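Side-chain contacts in cytochrome P450 (Bacillus subtilis subsp. subtilis, PDB 4RM4), which binds heme and probably acts as a monooxygenase, inserting oxygen into its substrates as other cytochromes P450 do: residues F27-Y30 with E31-R34; E109-I112 with Q113-T116; L303-E306 with G307-V310. One frame throughout, in Å; residues are numbered along the deposited sequence.

Contact 1: F27-Y30 with E31-R34; sequences FPWY and ESMR
Two first torsions bring Met33 onto the ring of Trp29: the indole stands anti to its own backbone N (chi1 178°), while the methionine CG lies anti to its carbonyl carbon and the chain then bends at both following bonds. The result is an i to i+4 Met-aromatic contact on the opening turns of helix 27-36. Met33 CG sits over one face of the five-membered ring, 3.9 Å from its centroid, which meets the geometry of a CH-pi contact. The sulfur takes an oblique position beside it, with SD 3.6 Å from Trp29 NE1.

In the backbone of the same residue, Trp29 O accepts two bonds. Met33 N is the ordinary helical donor, whereas Ser32 OG bonds to the same oxygen at 2.7 Å from well to one side of the C=O direction, at a C=O...OG angle of 126°. Swapping Ser32 for an alanine would probably cost Trp29 O its hydroxyl donor, leaving the Met33 amide bond without that second grip. Phe51 meets the Trp29 ring edge-to-face and also touches Met33, tying this side of the helix to the chain beyond strand 47-50.

On another side of the helix Arg34 folds back along the preceding turn, its NH2 3.5 Å from Tyr30 CB. The guanidinium is held mainly from outside, by a hydrogen bond to Ser316 and a salt bridge to Glu321. One water bridges Arg34 to the first residue of the helix: it lies at the guanidinium edge, in plane, accepts from Arg34 NH2 at 2.9 Å and donates to Phe27 O at 2.8 Å.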
ATOM      1  N   PHE A  27      13.411 -12.427  -2.351  1.00 19.74           N
ATOM      2  CA  PHE A  27      14.607 -11.595  -2.254  1.00 21.00           C
ATOM      3  C   PHE A  27      15.892 -12.204  -2.819  1.00 19.60           C
ATOM      4  O   PHE A  27      16.683 -11.502  -3.440  1.00 22.53           O
ATOM      5  CB  PHE A  27      14.754 -11.066  -0.829  1.00 21.93           C
ATOM      6  CG  PHE A  27      13.542 -10.288  -0.389  1.00 20.58           C
ATOM      7  CD1 PHE A  27      13.322  -9.005  -0.877  1.00 20.71           C
ATOM      8  CD2 PHE A  27      12.594 -10.862   0.439  1.00 21.66           C
ATOM      9  CE1 PHE A  27      12.191  -8.285  -0.512  1.00 19.92           C
ATOM     10  CE2 PHE A  27      11.451 -10.155   0.809  1.00 22.03           C
ATOM     11  CZ  PHE A  27      11.252  -8.861   0.328  1.00 20.21           C
ATOM     12  N   PRO A  28      16.094 -13.512  -2.617  1.00 22.38           N
ATOM     13  CA  PRO A  28      17.203 -14.148  -3.341  1.00 23.65           C
ATOM     14  C   PRO A  28      17.117 -13.970  -4.860  1.00 21.08           C
ATOM     15  O   PRO A  28      18.144 -13.704  -5.505  1.00 23.49           O
ATOM     16  CB  PRO A  28      17.081 -15.617  -2.937  1.00 26.20           C
ATOM     17  CG  PRO A  28      16.504 -15.560  -1.560  1.00 23.88           C
ATOM     18  CD  PRO A  28      15.494 -14.417  -1.618  1.00 20.32           C
ATOM     19  N   TRP A  29      15.923 -14.083  -5.438  1.00 18.26           N
ATOM     20  CA  TRP A  29      15.782 -13.894  -6.878  1.00 24.59           C
ATOM     21  C   TRP A  29      16.099 -12.463  -7.303  1.00 20.42           C
ATOM     22  O   TRP A  29      16.829 -12.259  -8.269  1.00 21.11           O
ATOM     23  CB  TRP A  29      14.396 -14.310  -7.374  1.00 22.17           C
ATOM     24  CG  TRP A  29      14.219 -14.088  -8.854  1.00 24.21           C
ATOM     25  CD1 TRP A  29      14.852 -14.751  -9.866  1.00 25.92           C
ATOM     26  CD2 TRP A  29      13.357 -13.132  -9.478  1.00 26.75           C
ATOM     27  NE1 TRP A  29      14.438 -14.261 -11.083  1.00 29.80           N
ATOM     28  CE2 TRP A  29      13.521 -13.265 -10.873  1.00 23.88           C
ATOM     29  CE3 TRP A  29      12.460 -12.171  -8.994  1.00 25.94           C
ATOM     30  CZ2 TRP A  29      12.818 -12.483 -11.785  1.00 27.13           C
ATOM     31  CZ3 TRP A  29      11.773 -11.389  -9.899  1.00 25.08           C
ATOM     32  CH2 TRP A  29      11.957 -11.549 -11.278  1.00 24.16           C
ATOM     33  N   TYR A  30      15.537 -11.478  -6.598  1.00 20.65           N
ATOM     34  CA  TYR A  30      15.894 -10.083  -6.838  1.00 19.74           C
ATOM     35  C   TYR A  30      17.420  -9.923  -6.798  1.00 18.14           C
ATOM     36  O   TYR A  30      18.007  -9.264  -7.647  1.00 21.27           O
ATOM     37  CB  TYR A  30      15.299  -9.170  -5.757  1.00 17.61           C
ATOM     38  CG  TYR A  30      13.780  -9.062  -5.708  1.00 19.62           C
ATOM     39  CD1 TYR A  30      13.131  -8.759  -4.513  1.00 21.75           C
ATOM     40  CD2 TYR A  30      13.008  -9.225  -6.850  1.00 21.33           C
ATOM     41  CE1 TYR A  30      11.747  -8.647  -4.448  1.00 22.53           C
ATOM     42  CE2 TYR A  30      11.624  -9.105  -6.799  1.00 23.69           C
ATOM     43  CZ  TYR A  30      11.004  -8.821  -5.592  1.00 23.32           C
ATOM     44  OH  TYR A  30       9.636  -8.698  -5.522  1.00 24.42           O
ATOM     45  N   GLU A  31      18.049 -10.498  -5.775  1.00 17.88           N
ATOM     46  CA  GLU A  31      19.493 -10.363  -5.616  1.00 21.35           C
ATOM     47  C   GLU A  31      20.241 -10.923  -6.821  1.00 21.79           C
ATOM     48  O   GLU A  31      21.220 -10.329  -7.278  1.00 23.52           O
ATOM     49  CB  GLU A  31      19.999 -11.024  -4.326  1.00 21.81           C
ATOM     50  CG  GLU A  31      21.524 -10.914  -4.161  1.00 24.37           C
ATOM     51  CD  GLU A  31      21.966 -11.028  -2.719  1.00 34.63           C
ATOM     52  OE1 GLU A  31      21.149 -11.456  -1.875  1.00 33.02           O
ATOM     53  OE2 GLU A  31      23.135 -10.692  -2.428  1.00 37.06           O
ATOM     54  N   SER A  32      19.759 -12.043  -7.355  1.00 22.23           N
ATOM     55  CA  SER A  32      20.379 -12.637  -8.531  1.00 22.69           C
ATOM     56  C   SER A  32      20.215 -11.743  -9.773  1.00 24.68           C
ATOM     57  O   SER A  32      21.147 -11.598 -10.561  1.00 27.32           O
ATOM     58  CB  SER A  32      19.847 -14.050  -8.779  1.00 24.07           C
ATOM     59  OG  SER A  32      18.569 -14.028  -9.371  1.00 27.77           O
ATOM     60  N   MET A  33      19.044 -11.127  -9.937  1.00 19.45           N
ATOM     61  CA  MET A  33      18.825 -10.211 -11.061  1.00 22.38           C
ATOM     62  C   MET A  33      19.653  -8.932 -10.939  1.00 19.24           C
ATOM     63  O   MET A  33      20.225  -8.466 -11.913  1.00 23.24           O
ATOM     64  CB  MET A  33      17.332  -9.872 -11.212  1.00 18.16           C
ATOM     65  CG  MET A  33      16.446 -11.095 -11.337  1.00 22.84           C
ATOM     66  SD  MET A  33      16.646 -12.003 -12.889  1.00 24.41           S
ATOM     67  CE  MET A  33      15.960 -10.822 -14.058  1.00 21.37           C
ATOM     68  N   ARG A  34      19.709  -8.344  -9.749  1.00 21.07           N
ATOM     69  CA  ARG A  34      20.533  -7.148  -9.584  1.00 21.61           C
ATOM     70  C   ARG A  34      21.967  -7.427 -10.028  1.00 25.93           C
ATOM     71  O   ARG A  34      22.622  -6.583 -10.665  1.00 22.27           O
ATOM     72  CB  ARG A  34      20.523  -6.670  -8.137  1.00 17.98           C
ATOM     73  CG  ARG A  34      19.205  -6.053  -7.712  1.00 19.79           C
ATOM     74  CD  ARG A  34      19.391  -5.241  -6.445  1.00 19.80           C
ATOM     75  NE  ARG A  34      19.926  -6.012  -5.313  1.00 18.26           N
ATOM     76  CZ  ARG A  34      19.197  -6.820  -4.543  1.00 17.76           C
ATOM     77  NH1 ARG A  34      19.755  -7.467  -3.525  1.00 17.54           N
ATOM     78  NH2 ARG A  34      17.913  -6.999  -4.796  1.00 18.13           N
TER
HETATM   79  O   HOH W   1      17.054  -8.818  -2.681  1.00 19.79           O

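Contact 2: E109-I112 with Q113-T116; sequences EPRI and QEIT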
ATOM      1  N   GLU A 109      -6.091  10.609  14.572  1.00 24.38           N
ATOM      2  CA  GLU A 109      -5.276   9.676  15.357  1.00 28.35           C
ATOM      3  C   GLU A 109      -6.086   9.062  16.504  1.00 28.12           C
ATOM      4  O   GLU A 109      -6.053   7.843  16.708  1.00 25.85           O
ATOM      5  CB  GLU A 109      -4.017  10.364  15.886  1.00 28.89           C
ATOM      6  CG  GLU A 109      -3.128   9.456  16.715  1.00 32.56           C
ATOM      7  CD  GLU A 109      -1.910  10.174  17.249  1.00 39.65           C
ATOM      8  OE1 GLU A 109      -1.873  11.424  17.173  1.00 45.95           O
ATOM      9  OE2 GLU A 109      -0.988   9.489  17.742  1.00 46.71           O
ATOM     10  N   PRO A 110      -6.806   9.909  17.260  1.00 31.86           N
ATOM     11  CA  PRO A 110      -7.748   9.429  18.274  1.00 33.03           C
ATOM     12  C   PRO A 110      -8.605   8.275  17.778  1.00 30.92           C
ATOM     13  O   PRO A 110      -8.629   7.217  18.414  1.00 33.94           O
ATOM     14  CB  PRO A 110      -8.640  10.650  18.520  1.00 35.00           C
ATOM     15  CG  PRO A 110      -7.842  11.843  18.046  1.00 39.55           C
ATOM     16  CD  PRO A 110      -6.600  11.364  17.364  1.00 31.52           C
ATOM     17  N   ARG A 111      -9.300   8.461  16.658  1.00 29.94           N
ATOM     18  CA  ARG A 111     -10.221   7.436  16.172  1.00 25.91           C
ATOM     19  C   ARG A 111      -9.534   6.174  15.659  1.00 31.00           C
ATOM     20  O   ARG A 111     -10.084   5.076  15.761  1.00 29.30           O
ATOM     21  CB  ARG A 111     -11.165   7.988  15.104  1.00 35.37           C
ATOM     22  CG  ARG A 111     -12.635   7.927  15.508  1.00 42.21           C
ATOM     23  CD  ARG A 111     -13.107   6.481  15.656  1.00 42.38           C
ATOM     24  NE  ARG A 111     -14.187   6.361  16.631  1.00 46.87           N
ATOM     25  CZ  ARG A 111     -14.973   5.296  16.755  1.00 46.67           C
ATOM     26  NH1 ARG A 111     -14.820   4.247  15.953  1.00 37.73           N
ATOM     27  NH2 ARG A 111     -15.925   5.288  17.679  1.00 54.27           N
ATOM     28  N   ILE A 112      -8.338   6.326  15.096  1.00 26.73           N
ATOM     29  CA  ILE A 112      -7.598   5.163  14.624  1.00 26.67           C
ATOM     30  C   ILE A 112      -7.156   4.339  15.828  1.00 23.69           C
ATOM     31  O   ILE A 112      -7.170   3.104  15.785  1.00 26.73           O
ATOM     32  CB  ILE A 112      -6.392   5.578  13.758  1.00 20.94           C
ATOM     33  CG1 ILE A 112      -6.890   6.394  12.548  1.00 25.78           C
ATOM     34  CG2 ILE A 112      -5.591   4.341  13.345  1.00 27.02           C
ATOM     35  CD1 ILE A 112      -5.803   7.166  11.805  1.00 23.39           C
ATOM     36  N   GLN A 113      -6.799   5.028  16.909  1.00 25.27           N
ATOM     37  CA  GLN A 113      -6.418   4.367  18.155  1.00 27.13           C
ATOM     38  C   GLN A 113      -7.582   3.583  18.743  1.00 31.24           C
ATOM     39  O   GLN A 113      -7.423   2.443  19.181  1.00 29.37           O
ATOM     40  CB  GLN A 113      -5.879   5.375  19.175  1.00 31.94           C
ATOM     41  CG  GLN A 113      -5.324   4.738  20.455  1.00 25.05           C
ATOM     42  CD  GLN A 113      -4.104   3.862  20.210  1.00 29.39           C
ATOM     43  OE1 GLN A 113      -3.038   4.350  19.833  1.00 28.56           O
ATOM     44  NE2 GLN A 113      -4.254   2.561  20.434  1.00 25.56           N
ATOM     45  N   GLU A 114      -8.762   4.194  18.742  1.00 28.72           N
ATOM     46  CA  GLU A 114      -9.940   3.549  19.297  1.00 33.28           C
ATOM     47  C   GLU A 114     -10.301   2.301  18.495  1.00 31.51           C
ATOM     48  O   GLU A 114     -10.612   1.258  19.064  1.00 33.39           O
ATOM     49  CB  GLU A 114     -11.099   4.546  19.356  1.00 36.93           C
ATOM     50  CG  GLU A 114     -10.817   5.730  20.270  1.00 40.22           C
ATOM     51  CD  GLU A 114     -11.816   6.872  20.121  1.00 44.52           C
ATOM     52  OE1 GLU A 114     -12.602   6.866  19.152  1.00 41.55           O
ATOM     53  OE2 GLU A 114     -11.810   7.779  20.980  1.00 43.08           O
ATOM     54  N   ILE A 115     -10.234   2.401  17.173  1.00 25.27           N
ATOM     55  CA  ILE A 115     -10.497   1.261  16.309  1.00 29.75           C
ATOM     56  C   ILE A 115      -9.510   0.122  16.588  1.00 28.35           C
ATOM     57  O   ILE A 115      -9.879  -1.052  16.666  1.00 25.88           O
ATOM     58  CB  ILE A 115     -10.368   1.659  14.831  1.00 28.95           C
ATOM     59  CG1 ILE A 115     -11.502   2.600  14.428  1.00 24.44           C
ATOM     60  CG2 ILE A 115     -10.372   0.434  13.960  1.00 24.19           C
ATOM     61  CD1 ILE A 115     -11.232   3.341  13.126  1.00 26.58           C
ATOM     62  N   THR A 116      -8.243   0.482  16.701  1.00 26.44           N
ATOM     63  CA  THR A 116      -7.199  -0.493  16.974  1.00 25.59           C
ATOM     64  C   THR A 116      -7.480  -1.202  18.293  1.00 26.71           C
ATOM     65  O   THR A 116      -7.454  -2.432  18.366  1.00 26.87           O
ATOM     66  CB  THR A 116      -5.809   0.184  17.037  1.00 24.58           C
ATOM     67  OG1 THR A 116      -5.510   0.766  15.756  1.00 23.75           O
ATOM     68  CG2 THR A 116      -4.744  -0.831  17.383  1.00 27.63           C
TER
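An i to i+3 salt bridge joins Arg111 to Glu114 within a single helix, 102-123, which packs against helices 138-147 and 352-369; the three correspond to the D, E and L helices of the P450 core. The bridge uses one pair of atoms, Arg111 NE and Glu114 OE1, 3.0 Å apart. Guanidinium and carboxylate planes stand 82° to each other, so the two groups do not form a side-by-side paired bridge. Arg111 reaches this position through a bend at chi2 (-65°), and Glu114 meets it with an extended chain. The NH1 branch forms a salt bridge of its own with Glu146 of helix 138-147, and passes 4.0 Å from Ile115 CG1.

Toward the protein interior the contacts change character. Ile115 lays CG1 3.1 Å from Arg111 O and packs on Leu139, Ile142 and Val143 of helix 138-147, while Ile112 rests on Leu357 of helix 352-369. Thr116 turns its hydroxyl back on the preceding turn: OG1 donates to Ile112 O at 2.9 Å, and Thr116 N donates to the same oxygen at 3.0 Å. The two donors arrive from opposite faces of the carbonyl plane, OG1 tilted 33° out of it. The buried threonine hydroxyl is therefore satisfied inside its own helix, with Ile361 and Ser365 beside the side chain.

Chemically, the two carboxylates probably share and balance the guanidinium charge, and the Glu146 bridge ties helix 102-123 to helix 138-147.

Contact 3: L303-E306 with G307-V310; sequences LIKE and GDMV
Asp308 reaches back across a type II beta turn to Lys305, and each atom of its side chain finds something there. CB, the first atom out, lies 3.1 Å from Lys305 O and also touches Ile304 CG2 at 3.7 Å. From CB the chain turns so that CG stands anti to the carbonyl carbon (chi1 -81°), which brings the carboxylate back beside Lys305 N and CB. CG is then 3.3 Å from Lys305 O. Of the two oxygens, OD1 rests 3.5 Å from Lys305 CB, and OD2 accepts a weak hydrogen bond from Lys305 N, 3.2 Å long with an N-H...O angle of 146°. The stronger partner of OD2 is Trp48 NE1 in strand 47-50.

The turn itself is closed by Asp308 N donating to Lys305 O at 2.9 Å. Gly307 occupies its third position at a positive phi, 92°, where a beta carbon would collide with Glu306 O. At the strand ends flanking the turn, Ile304 CG2 meets Val310 CG2 at 4.0 Å, the two side chains crossing at about a right angle. Trp48, Val50 and Ala293 pack around this small apolar pair. Strand 302-304 pairs with 297-299, whereas 309-312 belongs to the mixed sheet, so the turn joins a two-stranded hairpin to that sheet.

The lysine ammonium stays apart from the carboxylate, so Lys305 and Asp308 pair through backbone N-H and carboxylate rather than a salt bridge. With donors from the turn and the indole, the aspartate is likely to stay ionised, and its bond to Trp48 NE1 ties the turn to strand 47-50.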
ATOM      1  N   LEU A 303      18.717   0.221 -24.190  1.00 29.28           N
ATOM      2  CA  LEU A 303      17.778   1.061 -24.927  1.00 28.86           C
ATOM      3  C   LEU A 303      16.326   0.597 -24.807  1.00 24.59           C
ATOM      4  O   LEU A 303      15.956  -0.474 -25.281  1.00 25.99           O
ATOM      5  CB  LEU A 303      18.176   1.156 -26.401  1.00 28.79           C
ATOM      6  CG  LEU A 303      17.209   1.877 -27.354  1.00 38.99           C
ATOM      7  CD1 LEU A 303      16.962   3.327 -26.950  1.00 30.73           C
ATOM      8  CD2 LEU A 303      17.736   1.809 -28.784  1.00 38.85           C
ATOM      9  N   ILE A 304      15.512   1.422 -24.170  1.00 23.35           N
ATOM     10  CA  ILE A 304      14.091   1.145 -24.029  1.00 20.79           C
ATOM     11  C   ILE A 304      13.339   1.941 -25.084  1.00 26.16           C
ATOM     12  O   ILE A 304      13.457   3.152 -25.147  1.00 30.40           O
ATOM     13  CB  ILE A 304      13.638   1.494 -22.619  1.00 24.42           C
ATOM     14  CG1 ILE A 304      14.476   0.652 -21.637  1.00 25.93           C
ATOM     15  CG2 ILE A 304      12.127   1.278 -22.454  1.00 24.80           C
ATOM     16  CD1 ILE A 304      14.248   0.952 -20.191  1.00 27.33           C
ATOM     17  N   LYS A 305      12.581   1.243 -25.916  1.00 20.69           N
ATOM     18  CA  LYS A 305      11.903   1.864 -27.054  1.00 30.58           C
ATOM     19  C   LYS A 305      10.666   2.622 -26.617  1.00 26.19           C
ATOM     20  O   LYS A 305       9.983   2.203 -25.677  1.00 21.28           O
ATOM     21  CB  LYS A 305      11.484   0.801 -28.068  1.00 27.53           C
ATOM     22  CG  LYS A 305      12.628   0.062 -28.725  1.00 33.02           C
ATOM     23  CD  LYS A 305      12.088  -1.044 -29.627  1.00 33.09           C
ATOM     24  CE  LYS A 305      13.187  -1.694 -30.457  1.00 48.94           C
ATOM     25  NZ  LYS A 305      12.629  -2.760 -31.342  1.00 50.80           N
ATOM     26  N   GLU A 306      10.363   3.719 -27.308  1.00 23.78           N
ATOM     27  CA  GLU A 306       9.123   4.450 -27.052  1.00 22.65           C
ATOM     28  C   GLU A 306       7.962   3.485 -27.103  1.00 22.91           C
ATOM     29  O   GLU A 306       7.842   2.684 -28.035  1.00 22.70           O
ATOM     30  CB  GLU A 306       8.912   5.607 -28.036  1.00 27.03           C
ATOM     31  CG  GLU A 306       7.511   6.206 -27.940  1.00 26.55           C
ATOM     32  CD  GLU A 306       7.379   7.557 -28.633  1.00 34.56           C
ATOM     33  OE1 GLU A 306       8.382   8.053 -29.183  1.00 30.67           O
ATOM     34  OE2 GLU A 306       6.265   8.131 -28.610  1.00 32.37           O
ATOM     35  N   GLY A 307       7.110   3.544 -26.082  1.00 19.80           N
ATOM     36  CA  GLY A 307       5.974   2.658 -26.011  1.00 18.25           C
ATOM     37  C   GLY A 307       6.202   1.368 -25.247  1.00 23.15           C
ATOM     38  O   GLY A 307       5.242   0.655 -24.983  1.00 20.31           O
ATOM     39  N   ASP A 308       7.455   1.068 -24.892  1.00 22.48           N
ATOM     40  CA  ASP A 308       7.773  -0.159 -24.151  1.00 19.30           C
ATOM     41  C   ASP A 308       7.289  -0.082 -22.711  1.00 20.16           C
ATOM     42  O   ASP A 308       7.387   0.962 -22.077  1.00 20.74           O
ATOM     43  CB  ASP A 308       9.277  -0.410 -24.136  1.00 21.40           C
ATOM     44  CG  ASP A 308       9.775  -1.058 -25.414  1.00 27.82           C
ATOM     45  OD1 ASP A 308       9.009  -1.120 -26.399  1.00 24.51           O
ATOM     46  OD2 ASP A 308      10.937  -1.499 -25.427  1.00 23.76           O
ATOM     47  N   MET A 309       6.789  -1.200 -22.191  1.00 17.98           N
ATOM     48  CA  MET A 309       6.367  -1.270 -20.799  1.00 21.07           C
ATOM     49  C   MET A 309       7.578  -1.619 -19.930  1.00 18.15           C
ATOM     50  O   MET A 309       8.423  -2.408 -20.331  1.00 16.69           O
ATOM     51  CB  MET A 309       5.278  -2.325 -20.637  1.00 19.14           C
ATOM     52  CG  MET A 309       4.983  -2.704 -19.200  1.00 29.92           C
ATOM     53  SD  MET A 309       3.716  -1.668 -18.481  1.00 41.48           S
ATOM     54  CE  MET A 309       2.375  -1.910 -19.640  1.00 39.29           C
ATOM     55  N   VAL A 310       7.674  -0.989 -18.759  1.00 16.96           N
ATOM     56  CA  VAL A 310       8.780  -1.231 -17.830  1.00 16.80           C
ATOM     57  C   VAL A 310       8.241  -1.547 -16.443  1.00 19.92           C
ATOM     58  O   VAL A 310       7.372  -0.843 -15.937  1.00 17.81           O
ATOM     59  CB  VAL A 310       9.691   0.008 -17.699  1.00 20.31           C
ATOM     60  CG1 VAL A 310      10.808  -0.250 -16.691  1.00 18.39           C
ATOM     61  CG2 VAL A 310      10.264   0.406 -19.066  1.00 22.40           C
TER

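The three contacts follow one another along the chain without interleaving, all within the one P450 chain. Contacts 1 and 3 are the closest pair, with centres about 23 Å apart and nearest atoms about 12 Å apart. Contact 1 lies on helix 27-36, and contact 3 leads into strand 309-312, which runs parallel to 47-50 in the mixed sheet; helix 27-36 comes shortly before that sheet's first strand, 39-42. Contact 2, on helix 102-123, is on the opposite side of the chain's centre from both, its centre about 39 Å from contact 1 and 45 Å from contact 3. Together they sample the beta-rich and helix-rich sides of the P450 fold, with the heme bound between.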